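Local coordinates for cytoplasmic Protein STM1381 (Salmonella enterica subsp. enterica serovar Typhimurium, PDB 3SOZ) that is of unknown function but belongs to a putative glutamine amidotransferase family and probably shares the class I glutaminase-like fold, at residues E189-V193 with L203-T207; G211-C215 with V242-K248. Residue numbers count along the deposited sequence, not the author numbering.

In the fold
The two contacts follow one another along the chain on the same side of its centre, their centres about 11 Å apart. Interaction 1 pairs strands 192-197 and 200-208 as a hairpin; interaction 2 opens just afterwards, where strand 211-216 packs against the C-terminal end of helix 235-246. Strands 200-208 and 211-216 are antiparallel neighbours in one mixed sheet, so interaction 1 continues into interaction 2: Val204 N lies 3.0 Å from Cys215 O, and Met205 CE packs 3.5 Å from Cys214 CB. Strand 211-216 also runs parallel to strand 113-117, so the pair of contacts marks the passage from the antiparallel part of the sheet to its parallel part, with the terminal helix packed at the join.

Interaction 1. Residues E189-V193 with L203-T207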
ATOM      1  N   GLU A 189      26.083   6.132  -5.233  1.00 69.43           N
ATOM      2  CA  GLU A 189      27.554   6.263  -5.350  1.00 71.35           C
ATOM      3  C   GLU A 189      28.148   7.689  -5.357  1.00 71.27           C
ATOM      4  O   GLU A 189      28.914   8.061  -4.458  1.00 71.36           O
ATOM      5  CB  GLU A 189      28.114   5.399  -6.476  1.00 71.68           C
ATOM      6  CG  GLU A 189      28.367   3.958  -5.999  1.00 76.16           C
ATOM      7  CD  GLU A 189      29.193   3.105  -6.999  1.00 82.64           C
ATOM      8  OE1 GLU A 189      29.073   3.305  -8.249  1.00 84.26           O
ATOM      9  OE2 GLU A 189      29.960   2.225  -6.518  1.00 82.83           O
ATOM     10  N   ASN A 190      27.831   8.500  -6.345  0.50 71.46           N
ATOM     11  CA  ASN A 190      28.502   9.793  -6.372  0.50 71.93           C
ATOM     12  C   ASN A 190      27.691  10.817  -5.626  0.50 71.33           C
ATOM     13  O   ASN A 190      26.922  11.604  -6.190  0.50 71.26           O
ATOM     14  CB  ASN A 190      28.956  10.167  -7.786  1.00 72.70           C
ATOM     15  CG  ASN A 190      29.836   9.057  -8.401  1.00 75.01           C
ATOM     16  OD1 ASN A 190      30.838   8.607  -7.791  1.00 75.57           O
ATOM     17  ND2 ASN A 190      29.421   8.561  -9.570  1.00 76.91           N
ATOM     18  N   SER A 191      27.853  10.729  -4.313  1.00 70.78           N
ATOM     19  CA  SER A 191      27.006  11.452  -3.353  1.00 70.77           C
ATOM     20  C   SER A 191      27.624  11.472  -1.961  1.00 69.89           C
ATOM     21  O   SER A 191      28.282  10.518  -1.538  1.00 69.63           O
ATOM     22  CB  SER A 191      25.583  10.856  -3.285  1.00 70.88           C
ATOM     23  OG  SER A 191      25.584   9.625  -2.586  1.00 71.33           O
ATOM     24  N   GLN A 192      27.400  12.560  -1.244  1.00 68.88           N
ATOM     25  CA  GLN A 192      28.089  12.724   0.015  1.00 68.54           C
ATOM     26  C   GLN A 192      27.109  12.899   1.180  1.00 67.10           C
ATOM     27  O   GLN A 192      26.237  13.765   1.141  1.00 67.02           O
ATOM     28  CB  GLN A 192      29.206  13.800  -0.068  1.00 69.13           C
ATOM     29  CG  GLN A 192      28.786  15.257  -0.442  1.00 72.97           C
ATOM     30  CD  GLN A 192      28.948  15.673  -1.962  1.00 78.14           C
ATOM     31  OE1 GLN A 192      29.253  14.844  -2.851  1.00 78.40           O
ATOM     32  NE2 GLN A 192      28.714  16.981  -2.240  1.00 77.41           N
ATOM     33  N   VAL A 193      27.252  12.021   2.179  1.00 65.31           N
ATOM     34  CA  VAL A 193      26.389  11.931   3.346  1.00 63.19           C
ATOM     35  C   VAL A 193      26.991  12.786   4.446  1.00 62.78           C
ATOM     36  O   VAL A 193      28.103  12.537   4.900  1.00 63.42           O
ATOM     37  CB  VAL A 193      26.288  10.473   3.861  1.00 62.63           C
ATOM     38  CG1 VAL A 193      25.412  10.405   5.076  1.00 61.74           C
ATOM     39  CG2 VAL A 193      25.771   9.555   2.796  1.00 61.45           C
ATOM     40  N   LEU A 203      21.226  13.284   5.870  1.00 56.68           N
ATOM     41  CA  LEU A 203      21.480  14.469   5.052  1.00 57.09           C
ATOM     42  C   LEU A 203      22.338  13.986   3.931  1.00 57.24           C
ATOM     43  O   LEU A 203      23.453  13.546   4.148  1.00 57.12           O
ATOM     44  CB  LEU A 203      22.252  15.522   5.825  1.00 57.18           C
ATOM     45  CG  LEU A 203      21.717  16.943   5.725  1.00 59.50           C
ATOM     46  CD1 LEU A 203      22.802  17.934   6.078  1.00 58.30           C
ATOM     47  CD2 LEU A 203      21.141  17.226   4.344  1.00 61.41           C
ATOM     48  N   VAL A 204      21.790  13.988   2.731  1.00 57.69           N
ATOM     49  CA  VAL A 204      22.524  13.502   1.595  1.00 57.59           C
ATOM     50  C   VAL A 204      22.591  14.594   0.563  1.00 58.46           C
ATOM     51  O   VAL A 204      21.580  15.243   0.222  1.00 57.66           O
ATOM     52  CB  VAL A 204      21.922  12.216   1.036  1.00 57.43           C
ATOM     53  CG1 VAL A 204      22.691  11.733  -0.161  1.00 56.00           C
ATOM     54  CG2 VAL A 204      21.944  11.177   2.092  1.00 56.44           C
HETATM   55  N   MSE A 205      23.821  14.800   0.102  1.00 59.57           N
HETATM   56  CA  MSE A 205      24.117  15.769  -0.926  1.00 61.21           C
HETATM   57  C   MSE A 205      24.467  15.091  -2.219  1.00 60.92           C
HETATM   58  O   MSE A 205      25.037  13.991  -2.244  1.00 61.07           O
HETATM   59  CB  MSE A 205      25.281  16.613  -0.494  1.00 62.30           C
HETATM   60  CG  MSE A 205      25.044  18.018  -0.780  1.00 67.08           C
HETATM   61 SE   MSE A 205      23.927  18.616   0.651  1.00 80.45          SE
HETATM   62  CE  MSE A 205      23.217  20.194  -0.281  1.00 73.69           C
ATOM     63  N   GLY A 206      24.138  15.749  -3.309  1.00 61.36           N
ATOM     64  CA  GLY A 206      24.403  15.160  -4.622  1.00 62.24           C
ATOM     65  C   GLY A 206      24.294  16.213  -5.692  1.00 62.01           C
ATOM     66  O   GLY A 206      24.119  17.387  -5.375  1.00 62.26           O
ATOM     67  N   THR A 207      24.380  15.790  -6.948  1.00 61.75           N
ATOM     68  CA  THR A 207      24.326  16.718  -8.087  1.00 62.19           C
ATOM     69  C   THR A 207      23.526  16.046  -9.205  1.00 62.88           C
ATOM     70  O   THR A 207      23.606  14.810  -9.370  1.00 62.94           O
ATOM     71  CB  THR A 207      25.764  17.070  -8.682  1.00 61.83           C
ATOM     72  OG1 THR A 207      26.381  15.870  -9.206  1.00 59.64           O
ATOM     73  CG2 THR A 207      26.670  17.763  -7.640  1.00 60.57           C
TER
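Leu203 opens the contact with its backbone: its O accepts a CA-H...O contact from Val193 CA at 3.4 Å, while its side chain packs on Phe238 of helix 235-246. At Val204 the strands form a non-hydrogen-bonded antiparallel pair with Val193, CA to CA 4.5 Å, and the two valines, both in the t rotamer, lie on one face of the sheet with Val193 CG2 4.2 Å from Val204 CG2. Met205, a selenomethionine, makes the hydrogen-bonded pair with Gln192. Its N donates to Gln192 O at 2.8 Å and its O accepts from Gln192 N at 2.9 Å. Both side chains are on the other face, where Gln192 CG lies 3.8 Å from Met205 CB and the Met205 side chain packs on Thr245 and Ile246 of helix 235-246. The same Met205 O lies 3.3 Å from Ser191 CB, whose hydroxyl is hydrogen-bonded to Lys188 O. Gly206 continues the register opposite Ser191, CA to CA 4.7 Å, just where the chain at Asn190, the centre of an inverse gamma turn, leads into the strand. The alternation is that of an antiparallel ladder, and because strands 192-197 and 200-208 follow each other directly in the chain, the pair is a beta hairpin.

Interaction 2. Residues G211-C215 with V242-K248; sequences GKVCC and VLHTIKK
In this strand-on-helix packing, the C-terminal helix of an alpha/beta fold consistent with the class I glutaminase-like family lies against the mixed sheet. Residues 211-215 are extended throughout, and residues 242-246 belong to helix 235-246. The short axes approach to 8.6 Å and run nearly antiparallel, at 154°, so that the start of the strand meets the end of the chain. The closest CA pair is Lys212 with Ile246, at 5.1 Å. Strand alternation sets the faces: Lys212 and Cys214 direct their CA-to-CB bonds toward the helix, whereas those of Val213 and Cys215 point away.

Cys214 takes the t rotamer (chi1 179°), which brings SG to 3.6 Å from CG1 of Val242, itself t at -175°. One helical turn later, Ile246 adopts p for chi1 (60°) and t for chi2 (159°); its CG2 lies 4.0 Å from Cys214 CB, 3.9 Å from Lys212 CB and 3.6 Å from Lys212 O, filling the groove between the two strand side chains. Met205 of the adjacent strand packs on both Cys214 and Ile246, while Leu115 of strand 113-117 touches Cys214 and Val242.

Lys247, at phi/psi -50/131°, is extended. Lys212 spans this end of the chain in an m, t, t, p conformation (chi1 -54°, chi4 71°). Its aliphatic part passes Thr245, CD lying 3.3 Å from Thr245 O, and the final p turn delivers the ammonium to the chain terminus: NZ forms a salt bridge with the carboxylate atom OXT of Lys248 at 3.3 Å and donates a hydrogen bond to Lys247 O at 2.8 Å.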
ATOM      1  N   GLY A 211      23.070  20.767 -11.714  1.00 69.11           N
ATOM      2  CA  GLY A 211      22.354  21.143 -10.490  1.00 68.90           C
ATOM      3  C   GLY A 211      22.718  20.433  -9.204  1.00 68.81           C
ATOM      4  O   GLY A 211      23.173  19.281  -9.219  1.00 68.47           O
ATOM      5  N   LYS A 212      22.488  21.132  -8.093  1.00 68.81           N
ATOM      6  CA  LYS A 212      22.687  20.576  -6.745  1.00 69.48           C
ATOM      7  C   LYS A 212      21.394  20.061  -6.049  1.00 68.64           C
ATOM      8  O   LYS A 212      20.388  20.784  -5.952  1.00 68.93           O
ATOM      9  CB  LYS A 212      23.365  21.638  -5.885  1.00 70.02           C
ATOM     10  CG  LYS A 212      24.649  22.164  -6.530  1.00 74.22           C
ATOM     11  CD  LYS A 212      25.430  23.144  -5.620  1.00 79.08           C
ATOM     12  CE  LYS A 212      26.243  24.156  -6.450  1.00 81.03           C
ATOM     13  NZ  LYS A 212      25.380  25.183  -7.172  1.00 82.11           N
ATOM     14  N   VAL A 213      21.429  18.823  -5.561  1.00 67.51           N
ATOM     15  CA  VAL A 213      20.270  18.210  -4.884  1.00 66.20           C
ATOM     16  C   VAL A 213      20.546  17.898  -3.434  1.00 65.35           C
ATOM     17  O   VAL A 213      21.636  17.459  -3.070  1.00 65.49           O
ATOM     18  CB  VAL A 213      19.809  16.847  -5.511  1.00 66.23           C
ATOM     19  CG1 VAL A 213      18.318  16.610  -5.246  1.00 64.90           C
ATOM     20  CG2 VAL A 213      20.052  16.803  -6.974  1.00 66.57           C
ATOM     21  N   CYS A 214      19.523  18.062  -2.610  1.00 64.11           N
ATOM     22  CA  CYS A 214      19.635  17.688  -1.216  1.00 62.98           C
ATOM     23  C   CYS A 214      18.365  16.974  -0.697  1.00 61.91           C
ATOM     24  O   CYS A 214      17.233  17.390  -0.975  1.00 61.21           O
ATOM     25  CB  CYS A 214      19.970  18.933  -0.399  1.00 62.60           C
ATOM     26  SG  CYS A 214      20.133  18.680   1.348  1.00 65.33           S
ATOM     27  N   CYS A 215      18.594  15.882   0.028  1.00 60.77           N
ATOM     28  CA  CYS A 215      17.574  15.126   0.717  1.00 59.75           C
ATOM     29  C   CYS A 215      17.811  15.177   2.203  1.00 58.74           C
ATOM     30  O   CYS A 215      18.906  14.889   2.683  1.00 58.57           O
ATOM     31  CB  CYS A 215      17.633  13.686   0.296  1.00 59.42           C
ATOM     32  SG  CYS A 215      17.135  13.518  -1.381  1.00 64.97           S
ATOM     33  N   VAL A 242      21.515  24.988   4.211  1.00 68.98           N
ATOM     34  CA  VAL A 242      21.173  23.908   3.289  1.00 69.51           C
ATOM     35  C   VAL A 242      20.834  24.523   1.929  1.00 70.10           C
ATOM     36  O   VAL A 242      21.235  24.032   0.860  1.00 69.50           O
ATOM     37  CB  VAL A 242      19.949  23.087   3.791  1.00 69.41           C
ATOM     38  CG1 VAL A 242      19.689  21.874   2.874  1.00 69.18           C
ATOM     39  CG2 VAL A 242      20.176  22.606   5.196  1.00 69.62           C
ATOM     40  N   LEU A 243      20.071  25.600   2.009  1.00 70.90           N
ATOM     41  CA  LEU A 243      19.619  26.329   0.855  1.00 72.18           C
ATOM     42  C   LEU A 243      20.792  27.002   0.146  1.00 73.21           C
ATOM     43  O   LEU A 243      21.070  26.690  -0.999  1.00 73.69           O
ATOM     44  CB  LEU A 243      18.550  27.329   1.282  1.00 72.03           C
ATOM     45  CG  LEU A 243      17.084  26.961   1.003  1.00 72.11           C
ATOM     46  CD1 LEU A 243      16.837  25.465   0.815  1.00 71.23           C
ATOM     47  CD2 LEU A 243      16.234  27.499   2.113  1.00 71.78           C
ATOM     48  N   HIS A 244      21.508  27.893   0.827  1.00 74.39           N
ATOM     49  CA  HIS A 244      22.744  28.428   0.251  1.00 75.26           C
ATOM     50  C   HIS A 244      23.618  27.325  -0.381  1.00 75.02           C
ATOM     51  O   HIS A 244      24.090  27.488  -1.490  1.00 75.75           O
ATOM     52  CB  HIS A 244      23.526  29.317   1.238  1.00 75.25           C
ATOM     53  CG  HIS A 244      22.839  30.617   1.561  1.00 76.95           C
ATOM     54  ND1 HIS A 244      22.638  31.059   2.856  1.00 78.02           N
ATOM     55  CD2 HIS A 244      22.299  31.567   0.755  1.00 78.25           C
ATOM     56  CE1 HIS A 244      22.017  32.227   2.834  1.00 78.69           C
ATOM     57  NE2 HIS A 244      21.799  32.558   1.570  1.00 79.46           N
ATOM     58  N   THR A 245      23.782  26.189   0.274  1.00 74.87           N
ATOM     59  CA  THR A 245      24.560  25.102  -0.327  1.00 75.07           C
ATOM     60  C   THR A 245      24.062  24.661  -1.717  1.00 76.17           C
ATOM     61  O   THR A 245      24.874  24.316  -2.583  1.00 76.43           O
ATOM     62  CB  THR A 245      24.633  23.903   0.600  1.00 74.77           C
ATOM     63  OG1 THR A 245      24.981  24.367   1.902  1.00 73.87           O
ATOM     64  CG2 THR A 245      25.658  22.894   0.136  1.00 73.05           C
ATOM     65  N   ILE A 246      22.745  24.675  -1.938  1.00 77.14           N
ATOM     66  CA  ILE A 246      22.198  24.307  -3.259  1.00 77.99           C
ATOM     67  C   ILE A 246      21.880  25.480  -4.208  1.00 78.74           C
ATOM     68  O   ILE A 246      21.366  25.242  -5.303  1.00 79.02           O
ATOM     69  CB  ILE A 246      20.940  23.367  -3.188  1.00 77.76           C
ATOM     70  CG1 ILE A 246      19.803  24.018  -2.415  1.00 77.54           C
ATOM     71  CG2 ILE A 246      21.287  22.012  -2.638  1.00 77.29           C
ATOM     72  CD1 ILE A 246      18.476  23.418  -2.752  1.00 79.43           C
ATOM     73  N   LYS A 247      22.176  26.718  -3.803  1.00 79.75           N
ATOM     74  CA  LYS A 247      21.974  27.888  -4.683  1.00 81.22           C
ATOM     75  C   LYS A 247      22.587  27.671  -6.074  1.00 82.16           C
ATOM     76  O   LYS A 247      23.752  27.255  -6.202  1.00 81.54           O
ATOM     77  CB  LYS A 247      22.512  29.184  -4.061  1.00 81.26           C
ATOM     78  CG  LYS A 247      22.008  30.448  -4.743  1.00 81.37           C
ATOM     79  CD  LYS A 247      22.903  31.633  -4.438  1.00 84.05           C
ATOM     80  CE  LYS A 247      22.352  32.932  -5.039  1.00 85.64           C
ATOM     81  NZ  LYS A 247      23.121  34.140  -4.583  1.00 85.78           N
ATOM     82  N   LYS A 248      21.784  27.958  -7.103  1.00 83.66           N
ATOM     83  CA  LYS A 248      22.111  27.564  -8.486  1.00 85.15           C
ATOM     84  C   LYS A 248      23.332  28.283  -9.144  1.00 85.42           C
ATOM     85  O   LYS A 248      23.242  29.309  -9.847  1.00 85.44           O
ATOM     86  CB  LYS A 248      20.851  27.549  -9.387  1.00 85.14           C
ATOM     87  CG  LYS A 248      20.331  28.887  -9.913  1.00 87.09           C
ATOM     88  CD  LYS A 248      19.757  28.691 -11.341  1.00 89.18           C
ATOM     89  CE  LYS A 248      18.710  29.745 -11.706  1.00 89.33           C
ATOM     90  NZ  LYS A 248      17.664  29.123 -12.578  1.00 90.30           N
ATOM     91  OXT LYS A 248      24.473  27.814  -8.974  1.00 85.77           O
TER